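Long-range contacts in alkylpurine DNA glycosylase AlkC (Pseudomonas fluorescens, PDB 5VHV), which probably excises alkylated purine bases from DNA as a repair glycosylase, without flipping the damaged nucleotide out of the helix: residues Tyr291-Val296 with Lys305-Lys310; His341-Leu346 with Ala355-Arg360; Gly268-Leu273 with Arg323-Ile328; Ile255-Val260 with Ser274-Ser279. One frame throughout, in Å; residues are numbered along the deposited sequence.

Overall arrangement
All four contacts are antiparallel strand pairings in the C-terminal beta domain, and each contributes to the same apolar interior. Interactions 1 and 2 are about 9 Å apart between centres and adjoin along strands 285-294 and 339-347. Interactions 3 and 4 share strand 270-279, their centres about 16 Å apart. Across the interior, interactions 1 and 3 are about 12 Å apart between centres, and Tyr291 OH is 2.6 Å from Gln326 OE1, a hydrogen bond. Interaction 1 touches the DNA; the nearest atom of interaction 3 is about 6 Å from the bound DNA, that of interaction 2 about 10 Å and that of interaction 4 about 13 Å. The bound polyol 9B4 is about 14 Å from the Lys305 side chain.

Interaction 1 of 4, residues Tyr291-Val296 with Lys305-Lys310; sequences YAIDYV and KVFKLK. With nucleotides of chain D; nucleotides of chain C.
Tyr291 and Phe307 hold each other by a pair of backbone hydrogen bonds, Tyr291 N to Phe307 O at 3.0 Å and Phe307 N to Tyr291 O at 2.8 Å; Ile293 and Lys305 repeat the exchange two residues along. Ala292 and Val306 form the non-hydrogen-bonded pair between them, and Ala292 CA makes a CA-H...O contact with Lys305 O at 3.1 Å. The strands make a beta hairpin, with 305-314 outermost in the sheet and a classic bulge where Leu309 and Lys310 both face Val289.

Apolar contact gathers round Tyr291, whose CG sits between the backbone N and the carbonyl carbon (chi1 68°), where the ring lies against Phe307 CB. This CH-pi contact is 3.9 Å from the centroid; the two rings are inclined at 39°. Leu309 CG meets Tyr291 CD1 at 3.7 Å.

The Tyr291 hydroxyl donates to Gln326 OE1. The Tyr295 hydroxyl stands at the edge of the Phe307 ring, tip to tip. Toward the DNA, Lys305 NZ donates to OP2 of DC5 of chain C at 2.8 Å, and backbone Lys308 N to OP1 of DG3 of chain D at 2.9 Å, nearly straight at 171°. Lys308 NZ turns instead to a salt bridge with Asp290.

Interaction 2 of 4, residues His341-Leu346 with Ala355-Arg360; sequences HVVHVL and AEFELR
His341 lays its CB over the ring of Phe357; of all the residues here it has the most surface buried by the contact, and this CB makes the closest side-chain approach. It stands 3.6 Å from the ring centroid, a CH-pi contact displaced somewhat toward the rim, with Phe357 CZ closest to His341 CB at 3.4 Å. The imidazole plane is inclined only 21° to the phenyl ring, yet the two are slid so far apart that they barely overlap. Farther along, His341 CE1 touches Leu359 CB at 3.9 Å. His341 ND1 is hydrogen-bonded to Gly339 O, outside the pair.

The strands 339-347 and 350-359 that carry these residues form a beta hairpin in antiparallel register. His341 and Phe357 are a hydrogen-bonded pair, with His341 N to Phe357 O at 2.8 Å and Phe357 N to His341 O at 2.9 Å; Val343 and Ala355 make the second such pair.

Phe357 has its CG between the backbone N and the carbonyl carbon (chi1 67°), and its ring comes back over the neighbouring strand. Val343 approaches that ring at the edge, in its plane, CG2 lying 3.9 Å from Phe357 CE1 with the side chains at about a right angle. Both side chains point into the interior of the domain, where Ile271 of strand 270-279 packs on Phe357 and Leu273 on Val343.

Interaction 3 of 4, residues Gly268-Leu273 with Arg323-Ile328; sequences GERINL and RREQHI
Arg270 spreads its guanidinium flat on the imidazole of His327. The planes differ by 5° and the centres are 3.6 Å apart, with His327 CG above the middle of the guanidinium and Arg270 NH1 above the rim of the ring. A bend at chi2 (80°) carries CD of Arg270 round into this position.

Other polar side-chain contacts line the same face. Arg270 NE and Glu325 OE1 are too far apart for a salt bridge, but a water joins them, accepting from Arg270 NE at 2.7 Å and donating to Glu325 OE1 at 2.6 Å. Asn272 and Glu325 lie side by side, while the Asn272 CB covers one face of the Arg323 guanidinium.

On the other face, Ile271 CG1 meets Ile328 CG1 at 4.1 Å and also runs alongside the CB of Gln326. Beyond that CB, Gln326 OE1 is hydrogen-bonded to Tyr291 OH and NE2 weakly to Tyr295 OH, and Arg324 NH1 to Lys308 O, linking this pair of strands to residues across the interior.

Backbone hydrogen bonds tie Ile271 to Gln326 and Leu273 to Arg324 in both directions. Past the strand ends, Gly268 N still donates to Ile328 O at 2.7 Å and Ile328 N to Glu269 O at 2.9 Å.

With its polar outer face, its inner face packed on the opposite strands and 319-327 at the margin, the pairing is consistent with an immunoglobulin-like beta sandwich.

Interaction 4 of 4, residues Ile255-Val260 with Ser274-Ser279; sequences IHHLMV and SFTLES
His256 and Glu278 meet nearly in one plane, imidazole and carboxylate turned only 25° from each other. NE2 of His256 donates to Glu278 OE2 at 2.9 Å, close to the ring plane and almost in line with the C-O bond of the acceptor. Beside them His257 and Thr276 point the same way, and Thr276 OG1, which is hydrogen-bonded to His321, touches the imidazole edge at His257 CD2.

On the inner face Phe275 is flanked by two aliphatic side chains: Ile255 CD1 approaches Phe275 CD2 at 3.8 Å, and Leu258 runs alongside with CD1 at 3.9 Å from Phe275 CB. Val345 of strand 339-347 packs on all three.

His256 pairs with Thr276 and Met259 with Ser274 through backbone hydrogen bonds, yet the register slips by one residue between them. His257 takes up this beta bulge with a positive phi of 64°, and a water bridges its carbonyl O, at 2.7 Å, to Ser274 OG.

Because NE2 donates, the proton on that nitrogen is fixed by the bond, and the adjacent carboxylate would tend to favour a doubly protonated imidazole; a long, weak ion pair from Lys254 to Glu278 may temper the effect.

Interaction 1 of 4, residues Tyr291-Val296 with Lys305-Lys310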
# COMPACT_ATOMS: atom_id res chain seq x y z
N TYR A 291 10.45 18.68 0.43
CA TYR A 291 11.91 18.81 0.42
C TYR A 291 12.51 17.49 0.01
O TYR A 291 11.85 16.46 0.01
CB TYR A 291 12.48 19.26 1.77
CG TYR A 291 12.37 18.27 2.91
CD1 TYR A 291 11.19 18.12 3.61
CD2 TYR A 291 13.49 17.54 3.34
CE1 TYR A 291 11.09 17.25 4.66
CE2 TYR A 291 13.39 16.67 4.41
CZ TYR A 291 12.21 16.54 5.06
OH TYR A 291 12.08 15.69 6.13
N ALA A 292 13.77 17.54 -0.41
CA ALA A 292 14.46 16.33 -0.82
C ALA A 292 15.86 16.28 -0.25
O ALA A 292 16.52 17.31 -0.11
CB ALA A 292 14.53 16.24 -2.33
N ILE A 293 16.30 15.07 0.08
CA ILE A 293 17.67 14.83 0.52
C ILE A 293 18.39 13.99 -0.52
O ILE A 293 17.90 12.93 -0.93
CB ILE A 293 17.73 14.14 1.89
CG1 ILE A 293 16.99 14.98 2.94
CG2 ILE A 293 19.20 13.91 2.29
CD1 ILE A 293 16.98 14.36 4.35
N ASP A 294 19.58 14.45 -0.91
CA ASP A 294 20.51 13.66 -1.71
C ASP A 294 21.36 12.83 -0.76
O ASP A 294 22.39 13.28 -0.28
CB ASP A 294 21.42 14.57 -2.53
CG ASP A 294 20.69 15.32 -3.63
OD1 ASP A 294 19.66 14.82 -4.11
OD2 ASP A 294 21.16 16.41 -4.01
N TYR A 295 20.91 11.61 -0.44
CA TYR A 295 21.67 10.79 0.49
C TYR A 295 22.98 10.27 -0.11
O TYR A 295 23.03 9.85 -1.27
CB TYR A 295 20.83 9.61 0.92
CG TYR A 295 19.73 9.94 1.90
CD1 TYR A 295 20.00 10.02 3.27
CD2 TYR A 295 18.43 10.14 1.47
CE1 TYR A 295 18.99 10.29 4.18
CE2 TYR A 295 17.40 10.41 2.38
CZ TYR A 295 17.70 10.48 3.72
OH TYR A 295 16.68 10.71 4.59
N VAL A 296 24.04 10.24 0.71
CA VAL A 296 25.24 9.49 0.35
C VAL A 296 24.96 8.01 0.55
O VAL A 296 24.46 7.59 1.61
CB VAL A 296 26.43 9.93 1.22
CG1 VAL A 296 27.71 9.15 0.83
CG2 VAL A 296 26.66 11.45 1.12
N LYS A 305 15.64 11.99 -2.54
CA LYS A 305 14.52 11.35 -1.83
C LYS A 305 13.61 12.45 -1.30
O LYS A 305 14.04 13.27 -0.48
CB LYS A 305 15.00 10.45 -0.69
CG LYS A 305 13.90 10.00 0.28
CD LYS A 305 12.83 9.14 -0.38
CE LYS A 305 11.78 8.66 0.63
NZ LYS A 305 10.73 7.85 -0.06
N VAL A 306 12.36 12.45 -1.75
CA VAL A 306 11.42 13.53 -1.46
C VAL A 306 10.57 13.16 -0.24
O VAL A 306 9.99 12.06 -0.18
CB VAL A 306 10.51 13.82 -2.67
CG1 VAL A 306 9.49 14.90 -2.33
CG2 VAL A 306 11.35 14.24 -3.88
N PHE A 307 10.50 14.10 0.70
CA PHE A 307 9.63 14.03 1.86
C PHE A 307 8.59 15.15 1.81
O PHE A 307 8.87 16.26 1.34
CB PHE A 307 10.45 14.13 3.15
CG PHE A 307 11.40 12.98 3.35
CD1 PHE A 307 10.92 11.73 3.64
CD2 PHE A 307 12.77 13.17 3.25
CE1 PHE A 307 11.80 10.65 3.83
CE2 PHE A 307 13.64 12.09 3.45
CZ PHE A 307 13.17 10.86 3.74
N LYS A 308 7.40 14.85 2.32
CA LYS A 308 6.33 15.83 2.33
C LYS A 308 6.53 16.84 3.45
O LYS A 308 6.93 16.48 4.56
CB LYS A 308 4.99 15.14 2.52
CG LYS A 308 4.70 14.04 1.51
CD LYS A 308 4.66 14.61 0.07
CE LYS A 308 3.49 15.56 -0.12
NZ LYS A 308 3.44 16.18 -1.51
N LEU A 309 6.22 18.10 3.17
CA LEU A 309 6.30 19.12 4.20
C LEU A 309 4.95 19.75 4.49
O LEU A 309 4.39 19.50 5.57
CB LEU A 309 7.35 20.16 3.81
CG LEU A 309 8.47 20.37 4.81
CD1 LEU A 309 9.44 21.41 4.22
CD2 LEU A 309 7.91 20.82 6.12
N LYS A 310 4.40 20.55 3.59
CA LYS A 310 3.17 21.28 3.86
C LYS A 310 2.47 21.60 2.54
O LYS A 310 3.12 21.98 1.57
CB LYS A 310 3.50 22.58 4.61
CG LYS A 310 2.34 23.24 5.35
CD LYS A 310 2.80 24.56 5.97
CE LYS A 310 1.67 25.29 6.68
NZ LYS A 310 1.27 24.63 7.94
P DG D 3 6.27 11.21 3.91
OP1 DG D 3 7.23 12.25 3.50
OP2 DG D 3 5.65 10.28 2.92
O5' DG D 3 6.93 10.26 4.97
C5' DG D 3 7.77 10.78 6.02
C4' DG D 3 8.35 9.65 6.84
O4' DG D 3 7.32 9.05 7.69
C3' DG D 3 8.95 8.49 6.04
O3' DG D 3 10.16 8.11 6.68
C2' DG D 3 7.84 7.41 6.06
C1' DG D 3 7.16 7.66 7.41
N9 DG D 3 5.71 7.41 7.46
C8 DG D 3 4.77 7.76 6.53
N7 DG D 3 3.54 7.46 6.89
C5 DG D 3 3.69 6.92 8.16
C6 DG D 3 2.71 6.42 9.04
O6 DG D 3 1.48 6.39 8.89
N1 DG D 3 3.28 5.96 10.23
C2 DG D 3 4.61 5.97 10.51
N2 DG D 3 4.97 5.45 11.69
N3 DG D 3 5.55 6.43 9.67
C4 DG D 3 5.01 6.89 8.53
P DC C 5 11.67 5.31 -2.75
OP1 DC C 5 11.41 6.36 -3.75
OP2 DC C 5 11.96 5.71 -1.35
O5' DC C 5 10.45 4.31 -2.74
C5' DC C 5 9.93 3.90 -3.97
C4' DC C 5 8.92 2.81 -3.76
O4' DC C 5 9.55 1.69 -3.12
C3' DC C 5 7.76 3.24 -2.86
O3' DC C 5 6.55 3.23 -3.59
C2' DC C 5 7.75 2.24 -1.71
C1' DC C 5 8.66 1.12 -2.19
N1 DC C 5 9.47 0.51 -1.12
C2 DC C 5 9.34 -0.84 -0.87
O2 DC C 5 8.52 -1.51 -1.52
N3 DC C 5 10.12 -1.39 0.10
C4 DC C 5 10.99 -0.62 0.78
N4 DC C 5 11.75 -1.20 1.73
C5 DC C 5 11.14 0.76 0.51
C6 DC C 5 10.38 1.28 -0.44
P DA D 2 -0.52 12.55 3.52
OP1 DA D 2 -0.55 13.57 2.48
OP2 DA D 2 -1.15 11.21 3.32
O5' DA D 2 1.02 12.35 3.89
C5' DA D 2 1.77 13.46 4.40
C4' DA D 2 3.03 12.99 5.12
O4' DA D 2 2.70 12.51 6.45
C3' DA D 2 3.76 11.85 4.46
O3' DA D 2 5.14 11.97 4.76
C2' DA D 2 3.11 10.62 5.11
C1' DA D 2 2.92 11.10 6.54
N9 DA D 2 1.79 10.53 7.26
C8 DA D 2 0.51 10.42 6.80
N7 DA D 2 -0.33 9.92 7.68
C5 DA D 2 0.46 9.69 8.80
C6 DA D 2 0.16 9.17 10.06
N6 DA D 2 -1.07 8.77 10.42
N1 DA D 2 1.17 9.08 10.96
C2 DA D 2 2.39 9.48 10.59
N3 DA D 2 2.80 9.99 9.43
C4 DA D 2 1.77 10.07 8.56

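Interaction 2 of 4, residues His341-Leu346 with Ala355-Arg360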
# COMPACT_ATOMS: atom_id res chain seq x y z
N HIS A 341 25.48 15.86 2.79
CA HIS A 341 24.10 15.59 2.42
C HIS A 341 23.44 16.91 2.04
O HIS A 341 23.37 17.83 2.86
CB HIS A 341 23.35 14.94 3.58
CG HIS A 341 23.68 13.49 3.78
ND1 HIS A 341 24.93 13.05 4.15
CD2 HIS A 341 22.91 12.37 3.65
CE1 HIS A 341 24.93 11.73 4.24
NE2 HIS A 341 23.72 11.29 3.94
N VAL A 342 22.96 17.00 0.81
CA VAL A 342 22.33 18.22 0.31
C VAL A 342 20.82 18.10 0.46
O VAL A 342 20.23 17.05 0.14
CB VAL A 342 22.74 18.49 -1.14
CG1 VAL A 342 22.08 19.79 -1.64
CG2 VAL A 342 24.27 18.58 -1.26
N VAL A 343 20.18 19.18 0.91
CA VAL A 343 18.74 19.26 1.17
C VAL A 343 18.18 20.33 0.25
O VAL A 343 18.67 21.47 0.27
CB VAL A 343 18.44 19.60 2.64
CG1 VAL A 343 16.94 19.63 2.91
CG2 VAL A 343 19.12 18.60 3.55
N HIS A 344 17.19 19.97 -0.57
CA HIS A 344 16.57 20.89 -1.52
C HIS A 344 15.14 21.22 -1.09
O HIS A 344 14.39 20.33 -0.68
CB HIS A 344 16.51 20.32 -2.93
CG HIS A 344 17.82 19.80 -3.44
ND1 HIS A 344 18.74 20.60 -4.08
CD2 HIS A 344 18.36 18.56 -3.41
CE1 HIS A 344 19.79 19.88 -4.42
NE2 HIS A 344 19.59 18.64 -4.02
N VAL A 345 14.76 22.50 -1.19
CA VAL A 345 13.38 22.94 -0.90
C VAL A 345 12.62 23.00 -2.21
O VAL A 345 13.08 23.61 -3.19
CB VAL A 345 13.36 24.31 -0.18
CG1 VAL A 345 11.94 24.83 -0.04
CG2 VAL A 345 13.98 24.19 1.20
N LEU A 346 11.44 22.38 -2.24
CA LEU A 346 10.63 22.23 -3.44
C LEU A 346 9.30 22.95 -3.23
O LEU A 346 8.60 22.68 -2.24
CB LEU A 346 10.34 20.75 -3.74
CG LEU A 346 11.56 19.84 -3.79
CD1 LEU A 346 11.16 18.37 -3.69
CD2 LEU A 346 12.30 20.11 -5.06
N ALA A 355 20.50 23.57 1.11
CA ALA A 355 21.40 23.69 2.25
C ALA A 355 22.04 22.33 2.46
O ALA A 355 21.72 21.36 1.78
CB ALA A 355 20.68 24.18 3.50
N GLU A 356 23.00 22.26 3.38
CA GLU A 356 23.80 21.05 3.52
C GLU A 356 23.92 20.69 4.99
O GLU A 356 23.93 21.56 5.86
CB GLU A 356 25.22 21.22 2.96
CG GLU A 356 25.30 21.67 1.52
CD GLU A 356 25.05 23.15 1.35
OE1 GLU A 356 25.70 23.95 2.05
OE2 GLU A 356 24.19 23.50 0.51
N PHE A 357 24.06 19.40 5.25
CA PHE A 357 24.60 18.95 6.52
C PHE A 357 25.61 17.84 6.27
O PHE A 357 25.50 17.09 5.30
CB PHE A 357 23.51 18.47 7.49
CG PHE A 357 22.78 17.21 7.07
CD1 PHE A 357 21.66 17.27 6.26
CD2 PHE A 357 23.19 15.97 7.55
CE1 PHE A 357 20.98 16.11 5.90
CE2 PHE A 357 22.52 14.83 7.21
CZ PHE A 357 21.40 14.90 6.39
N GLU A 358 26.60 17.76 7.15
CA GLU A 358 27.62 16.73 7.08
C GLU A 358 27.30 15.64 8.09
O GLU A 358 27.08 15.93 9.27
CB GLU A 358 29.00 17.32 7.38
CG GLU A 358 30.13 16.32 7.24
CD GLU A 358 30.63 16.17 5.80
OE1 GLU A 358 30.26 16.98 4.91
OE2 GLU A 358 31.41 15.22 5.57
N LEU A 359 27.29 14.40 7.63
CA LEU A 359 27.15 13.24 8.50
C LEU A 359 28.54 12.68 8.77
O LEU A 359 29.28 12.37 7.83
CB LEU A 359 26.24 12.18 7.87
CG LEU A 359 26.03 10.88 8.64
CD1 LEU A 359 25.46 11.17 10.02
CD2 LEU A 359 25.08 9.96 7.86
N ARG A 360 28.92 12.61 10.05
CA ARG A 360 30.29 12.27 10.41
C ARG A 360 30.53 10.77 10.25
O ARG A 360 29.61 9.96 10.38
CB ARG A 360 30.60 12.67 11.86
CG ARG A 360 30.98 14.12 12.06
CD ARG A 360 31.68 14.30 13.41
NE ARG A 360 31.66 15.69 13.87
CZ ARG A 360 30.67 16.24 14.56
NH1 ARG A 360 29.59 15.54 14.90
NH2 ARG A 360 30.75 17.51 14.93

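Interaction 3 of 4, residues Gly268-Leu273 with Arg323-Ile328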
# COMPACT_ATOMS: atom_id res chain seq x y z
N GLY A 268 22.32 9.27 14.42
CA GLY A 268 21.47 9.24 15.58
C GLY A 268 20.90 10.58 15.98
O GLY A 268 19.93 10.61 16.76
N GLU A 269 21.49 11.68 15.51
CA GLU A 269 21.04 13.01 15.86
C GLU A 269 19.92 13.47 14.92
O GLU A 269 19.59 12.82 13.93
CB GLU A 269 22.19 14.02 15.81
CG GLU A 269 23.27 13.85 16.86
CD GLU A 269 24.38 14.91 16.66
OE1 GLU A 269 25.53 14.53 16.41
OE2 GLU A 269 24.08 16.13 16.71
N ARG A 270 19.33 14.61 15.25
CA ARG A 270 18.31 15.25 14.43
C ARG A 270 18.89 16.42 13.65
O ARG A 270 19.74 17.16 14.15
CB ARG A 270 17.16 15.79 15.28
CG ARG A 270 16.06 14.79 15.63
CD ARG A 270 16.43 13.88 16.76
NE ARG A 270 15.29 13.06 17.22
CZ ARG A 270 15.43 11.99 18.00
NH1 ARG A 270 16.63 11.61 18.41
NH2 ARG A 270 14.36 11.29 18.35
N ILE A 271 18.37 16.62 12.46
CA ILE A 271 18.56 17.86 11.72
C ILE A 271 17.26 18.64 11.77
O ILE A 271 16.19 18.09 12.01
CB ILE A 271 19.00 17.63 10.27
CG1 ILE A 271 17.93 16.84 9.49
CG2 ILE A 271 20.33 16.90 10.28
CD1 ILE A 271 18.11 16.86 7.97
N ASN A 272 17.37 19.94 11.53
CA ASN A 272 16.23 20.86 11.51
C ASN A 272 16.31 21.68 10.24
O ASN A 272 17.23 22.50 10.08
CB ASN A 272 16.23 21.76 12.73
CG ASN A 272 16.20 20.99 14.02
OD1 ASN A 272 15.13 20.69 14.54
ND2 ASN A 272 17.37 20.63 14.53
N LEU A 273 15.35 21.48 9.36
CA LEU A 273 15.20 22.26 8.15
C LEU A 273 14.23 23.41 8.42
O LEU A 273 13.11 23.18 8.88
CB LEU A 273 14.66 21.38 7.02
CG LEU A 273 14.18 22.09 5.76
CD1 LEU A 273 15.31 22.85 5.05
CD2 LEU A 273 13.57 21.06 4.80
N ARG A 323 9.17 24.61 9.19
CA ARG A 323 10.21 24.00 10.00
C ARG A 323 9.92 22.51 10.09
O ARG A 323 8.78 22.14 10.37
CB ARG A 323 10.26 24.62 11.39
CG ARG A 323 11.30 23.99 12.30
CD ARG A 323 11.36 24.71 13.65
NE ARG A 323 12.39 24.15 14.52
CZ ARG A 323 13.62 24.64 14.64
NH1 ARG A 323 13.97 25.71 13.94
NH2 ARG A 323 14.48 24.06 15.46
N ARG A 324 10.94 21.69 9.86
CA ARG A 324 10.80 20.24 9.98
C ARG A 324 12.05 19.65 10.60
O ARG A 324 13.16 19.88 10.10
CB ARG A 324 10.56 19.60 8.60
CG ARG A 324 10.55 18.06 8.57
CD ARG A 324 9.54 17.41 9.51
NE ARG A 324 8.18 17.96 9.36
CZ ARG A 324 7.35 17.69 8.36
NH1 ARG A 324 7.71 16.87 7.39
NH2 ARG A 324 6.15 18.27 8.32
N GLU A 325 11.87 18.90 11.68
CA GLU A 325 12.93 18.13 12.29
C GLU A 325 12.94 16.72 11.70
O GLU A 325 11.88 16.14 11.43
CB GLU A 325 12.69 18.12 13.80
CG GLU A 325 13.52 17.21 14.61
CD GLU A 325 13.00 17.19 16.03
OE1 GLU A 325 12.29 16.24 16.39
OE2 GLU A 325 13.27 18.16 16.75
N GLN A 326 14.13 16.17 11.45
CA GLN A 326 14.24 14.81 10.92
C GLN A 326 15.31 14.06 11.69
O GLN A 326 16.40 14.58 11.92
CB GLN A 326 14.54 14.79 9.41
CG GLN A 326 14.32 13.43 8.77
CD GLN A 326 14.60 13.43 7.28
OE1 GLN A 326 14.33 14.40 6.57
NE2 GLN A 326 15.20 12.33 6.81
N HIS A 327 14.98 12.84 12.10
CA HIS A 327 15.85 12.02 12.93
C HIS A 327 16.69 11.13 12.02
O HIS A 327 16.16 10.22 11.38
CB HIS A 327 15.00 11.21 13.90
CG HIS A 327 15.77 10.29 14.80
ND1 HIS A 327 15.16 9.26 15.48
CD2 HIS A 327 17.09 10.24 15.14
CE1 HIS A 327 16.06 8.62 16.21
NE2 HIS A 327 17.24 9.19 16.02
N ILE A 328 17.98 11.42 11.91
CA ILE A 328 18.86 10.72 10.98
C ILE A 328 19.55 9.59 11.74
O ILE A 328 20.49 9.82 12.51
CB ILE A 328 19.89 11.66 10.35
CG1 ILE A 328 19.23 12.91 9.75
CG2 ILE A 328 20.69 10.91 9.29
CD1 ILE A 328 18.27 12.63 8.60
O HOH W 1 13.06 13.80 15.84

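Interaction 4 of 4, residues Ile255-Val260 with Ser274-Ser279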
# COMPACT_ATOMS: atom_id res chain seq x y z
N ILE A 255 12.09 33.07 -0.78
CA ILE A 255 12.47 32.20 0.33
C ILE A 255 13.52 32.92 1.16
O ILE A 255 14.46 33.50 0.60
CB ILE A 255 12.96 30.83 -0.17
CG1 ILE A 255 13.26 29.90 1.00
CG2 ILE A 255 14.19 30.98 -1.07
CD1 ILE A 255 13.42 28.45 0.56
N HIS A 256 13.34 32.93 2.49
CA HIS A 256 14.25 33.61 3.41
C HIS A 256 14.70 32.67 4.51
O HIS A 256 14.01 31.71 4.86
CB HIS A 256 13.60 34.83 4.08
CG HIS A 256 13.02 35.82 3.12
ND1 HIS A 256 13.80 36.61 2.31
CD2 HIS A 256 11.74 36.15 2.85
CE1 HIS A 256 13.02 37.39 1.57
NE2 HIS A 256 11.77 37.13 1.89
N HIS A 257 15.87 32.97 5.07
CA HIS A 257 16.36 32.31 6.28
C HIS A 257 16.59 30.81 6.08
O HIS A 257 16.52 30.04 7.05
CB HIS A 257 15.39 32.50 7.46
CG HIS A 257 14.93 33.91 7.66
ND1 HIS A 257 15.80 34.97 7.78
CD2 HIS A 257 13.68 34.43 7.82
CE1 HIS A 257 15.11 36.09 7.96
NE2 HIS A 257 13.82 35.78 8.00
N LEU A 258 16.85 30.33 4.87
CA LEU A 258 16.93 28.88 4.68
C LEU A 258 18.15 28.33 5.41
O LEU A 258 19.25 28.86 5.26
CB LEU A 258 17.00 28.53 3.19
CG LEU A 258 17.30 27.05 2.87
CD1 LEU A 258 16.22 26.14 3.40
CD2 LEU A 258 17.47 26.79 1.38
N MET A 259 17.94 27.32 6.24
CA MET A 259 19.06 26.71 6.93
C MET A 259 18.74 25.28 7.30
O MET A 259 17.58 24.89 7.44
CB MET A 259 19.44 27.51 8.18
CG MET A 259 18.45 27.44 9.31
SD MET A 259 18.91 28.54 10.70
CE MET A 259 18.38 30.11 10.05
N VAL A 260 19.80 24.49 7.44
CA VAL A 260 19.74 23.19 8.09
C VAL A 260 20.72 23.24 9.26
O VAL A 260 21.87 23.66 9.08
CB VAL A 260 20.06 22.05 7.12
CG1 VAL A 260 20.15 20.73 7.85
CG2 VAL A 260 19.00 21.96 6.04
N SER A 274 14.65 24.64 8.14
CA SER A 274 13.71 25.74 8.31
C SER A 274 13.95 26.82 7.27
O SER A 274 15.06 26.98 6.75
CB SER A 274 13.78 26.32 9.74
OG SER A 274 15.04 26.92 10.02
N PHE A 275 12.88 27.52 6.94
CA PHE A 275 12.89 28.65 6.02
C PHE A 275 11.54 29.36 6.12
O PHE A 275 10.59 28.85 6.72
CB PHE A 275 13.16 28.20 4.58
CG PHE A 275 12.21 27.14 4.10
CD1 PHE A 275 12.45 25.80 4.36
CD2 PHE A 275 11.05 27.48 3.40
CE1 PHE A 275 11.57 24.80 3.92
CE2 PHE A 275 10.18 26.50 2.97
CZ PHE A 275 10.44 25.16 3.23
N THR A 276 11.49 30.53 5.51
CA THR A 276 10.29 31.36 5.44
C THR A 276 9.96 31.62 3.98
O THR A 276 10.86 31.93 3.18
CB THR A 276 10.51 32.67 6.19
OG1 THR A 276 10.94 32.39 7.53
CG2 THR A 276 9.23 33.50 6.22
N LEU A 277 8.69 31.48 3.62
CA LEU A 277 8.20 31.83 2.29
C LEU A 277 7.43 33.13 2.39
O LEU A 277 6.55 33.26 3.24
CB LEU A 277 7.30 30.74 1.72
CG LEU A 277 7.96 29.38 1.51
CD1 LEU A 277 6.94 28.36 1.03
CD2 LEU A 277 9.12 29.48 0.52
N GLU A 278 7.77 34.09 1.54
CA GLU A 278 7.07 35.36 1.46
C GLU A 278 6.36 35.45 0.12
O GLU A 278 7.01 35.40 -0.93
CB GLU A 278 8.03 36.53 1.62
CG GLU A 278 7.35 37.90 1.49
CD GLU A 278 8.31 39.02 1.15
OE1 GLU A 278 7.85 40.09 0.70
OE2 GLU A 278 9.53 38.82 1.33
N SER A 279 5.04 35.62 0.15
CA SER A 279 4.30 35.83 -1.08
C SER A 279 4.67 37.17 -1.70
O SER A 279 4.80 38.19 -1.00
CB SER A 279 2.80 35.79 -0.84
OG SER A 279 2.11 36.33 -1.95
O HOH W 2 15.02 29.46 9.19